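Local coordinates for protein hydrogenase maturation factor (Thermoanaerobacter tengcongensis, PDB 3VTI) that probably carbamoylates the C-terminal cysteine of HypE with carbamoyl phosphate and ATP, a step toward the cyanide ligands of the [NiFe] hydrogenase centre, at residues A[480-485]-A[528-533]. Sequence-based numbering, arbitrary orientation.
Sequences EVQHHH and KSFERI. With FE (Fe (III) ion), chain G.
Where helix 483-494 starts, beside the iron site, Q482 and H485 of the first Kae1-like subdomain pack against F530 at the start of strand 530-542 in the second. CB of F530 sits over one face of the H485 imidazole, 4.2 Å from the ring centroid and nearly on its normal, a CH-pi contact. The two rings meet obliquely, planes 54° apart, with F530 CD2 3.7 Å from H485 ND1. With CG between the backbone N and the carbonyl carbon (chi1 76°), the F530 ring meets H485 through CD2 and Q482 through the adjoining CE2, 3.7 Å from Q482 CB. No hydrogen bond joins the two segments; H485 NE2 instead bonds to the backbone O of D526, in the turn leading into K528.

Q482 is the N-cap of the helix. Its chain bends at chi2 (-81°), turning the amide back toward the helix start. There Q482 OE1 accepts from H484 N (2.9 Å) and H485 N (3.1 Å), both arriving from the same face of the amide. Q482 NE2 makes a straight, in-plane bond to H484 ND1 at 3.0 Å, fixing how the imidazole is turned, while H484 NE2 bonds to the iron ligand D507. H483 is the first histidine of the HxxxH metal motif of the Kae1-like domain, a member of the actin-like ATPase superfamily: its NE2 binds the iron at 2.3 Å, alongside H487, D507, D734 and two waters, and its ND1 is held by D460.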
# COMPACT_ATOMS: atom_id res chain seq x y z
N GLU A 480 1.48 -8.73 -37.69
CA GLU A 480 2.27 -9.68 -36.92
C GLU A 480 1.89 -11.11 -37.28
O GLU A 480 0.74 -11.40 -37.60
CB GLU A 480 2.17 -9.42 -35.41
CG GLU A 480 0.79 -9.61 -34.83
CD GLU A 480 0.76 -9.47 -33.31
OE1 GLU A 480 -0.27 -9.85 -32.71
OE2 GLU A 480 1.76 -8.98 -32.72
N VAL A 481 2.88 -11.99 -37.24
CA VAL A 481 2.75 -13.34 -37.78
C VAL A 481 3.37 -14.27 -36.76
O VAL A 481 4.48 -14.01 -36.27
CB VAL A 481 3.50 -13.49 -39.13
CG1 VAL A 481 3.32 -14.86 -39.70
CG2 VAL A 481 3.06 -12.44 -40.14
N GLN A 482 2.65 -15.33 -36.42
CA GLN A 482 3.16 -16.30 -35.47
C GLN A 482 4.29 -17.06 -36.13
O GLN A 482 4.17 -17.44 -37.29
CB GLN A 482 2.06 -17.25 -34.98
CG GLN A 482 2.38 -17.96 -33.68
CD GLN A 482 3.28 -19.19 -33.86
OE1 GLN A 482 3.07 -20.00 -34.75
NE2 GLN A 482 4.28 -19.33 -33.00
N HIS A 483 5.37 -17.26 -35.38
CA HIS A 483 6.60 -17.91 -35.83
C HIS A 483 6.43 -19.23 -36.57
O HIS A 483 7.01 -19.43 -37.64
CB HIS A 483 7.51 -18.12 -34.62
CG HIS A 483 8.90 -18.56 -34.98
ND1 HIS A 483 9.88 -17.68 -35.37
CD2 HIS A 483 9.46 -19.79 -34.99
CE1 HIS A 483 10.99 -18.34 -35.62
NE2 HIS A 483 10.77 -19.63 -35.39
N HIS A 484 5.64 -20.14 -36.01
CA HIS A 484 5.52 -21.50 -36.58
C HIS A 484 4.57 -21.55 -37.76
O HIS A 484 4.76 -22.35 -38.68
CB HIS A 484 5.17 -22.50 -35.49
CG HIS A 484 6.19 -22.55 -34.40
ND1 HIS A 484 6.14 -21.71 -33.31
CD2 HIS A 484 7.34 -23.25 -34.29
CE1 HIS A 484 7.20 -21.92 -32.55
NE2 HIS A 484 7.94 -22.85 -33.12
N HIS A 485 3.57 -20.69 -37.73
CA HIS A 485 2.73 -20.46 -38.90
C HIS A 485 3.61 -20.00 -40.08
O HIS A 485 3.45 -20.49 -41.20
CB HIS A 485 1.65 -19.42 -38.56
CG HIS A 485 0.65 -19.19 -39.65
ND1 HIS A 485 -0.12 -18.05 -39.72
CD2 HIS A 485 0.29 -19.95 -40.71
CE1 HIS A 485 -0.91 -18.12 -40.78
NE2 HIS A 485 -0.68 -19.26 -41.39
N LYS A 528 -3.69 -17.24 -44.29
CA LYS A 528 -4.18 -16.12 -43.49
C LYS A 528 -4.40 -16.42 -42.00
O LYS A 528 -4.41 -15.50 -41.18
CB LYS A 528 -5.42 -15.45 -44.13
CG LYS A 528 -6.69 -16.27 -44.13
CD LYS A 528 -7.75 -15.64 -45.02
CE LYS A 528 -9.06 -16.44 -44.98
NZ LYS A 528 -8.87 -17.89 -45.34
N SER A 529 -4.57 -17.70 -41.66
CA SER A 529 -4.86 -18.08 -40.28
C SER A 529 -4.40 -19.49 -39.96
O SER A 529 -4.05 -20.26 -40.85
CB SER A 529 -6.36 -17.97 -39.99
OG SER A 529 -7.08 -18.94 -40.73
N PHE A 530 -4.41 -19.83 -38.68
CA PHE A 530 -4.04 -21.16 -38.22
C PHE A 530 -4.86 -21.57 -37.00
O PHE A 530 -5.39 -20.72 -36.28
CB PHE A 530 -2.54 -21.23 -37.90
CG PHE A 530 -2.16 -20.58 -36.60
CD1 PHE A 530 -2.23 -21.29 -35.40
CD2 PHE A 530 -1.70 -19.26 -36.58
CE1 PHE A 530 -1.86 -20.69 -34.19
CE2 PHE A 530 -1.33 -18.64 -35.37
CZ PHE A 530 -1.40 -19.36 -34.17
N GLU A 531 -4.93 -22.87 -36.77
CA GLU A 531 -5.50 -23.39 -35.54
C GLU A 531 -4.48 -24.32 -34.92
O GLU A 531 -3.92 -25.16 -35.60
CB GLU A 531 -6.81 -24.11 -35.82
CG GLU A 531 -7.60 -24.50 -34.57
CD GLU A 531 -8.91 -25.22 -34.89
OE1 GLU A 531 -9.47 -25.03 -36.00
OE2 GLU A 531 -9.40 -25.98 -34.01
N ARG A 532 -4.23 -24.16 -33.62
CA ARG A 532 -3.38 -25.09 -32.90
C ARG A 532 -4.16 -26.36 -32.56
O ARG A 532 -5.12 -26.32 -31.78
CB ARG A 532 -2.84 -24.44 -31.63
CG ARG A 532 -1.61 -25.12 -31.06
CD ARG A 532 -1.21 -24.43 -29.78
NE ARG A 532 0.08 -24.87 -29.26
CZ ARG A 532 0.51 -24.61 -28.02
NH1 ARG A 532 -0.27 -23.93 -27.17
NH2 ARG A 532 1.71 -25.04 -27.62
N ILE A 533 -3.75 -27.48 -33.14
CA ILE A 533 -4.45 -28.76 -32.97
C ILE A 533 -3.75 -29.72 -32.03
O ILE A 533 -4.39 -30.53 -31.35
CB ILE A 533 -4.70 -29.45 -34.31
CG1 ILE A 533 -5.46 -28.52 -35.27
CG2 ILE A 533 -5.45 -30.77 -34.11
CD1 ILE A 533 -6.91 -28.21 -34.87
FE FE G . 12.02 -21.53 -35.88
O HOH W 1 13.74 -23.16 -36.42
O HOH W 2 13.50 -21.01 -34.28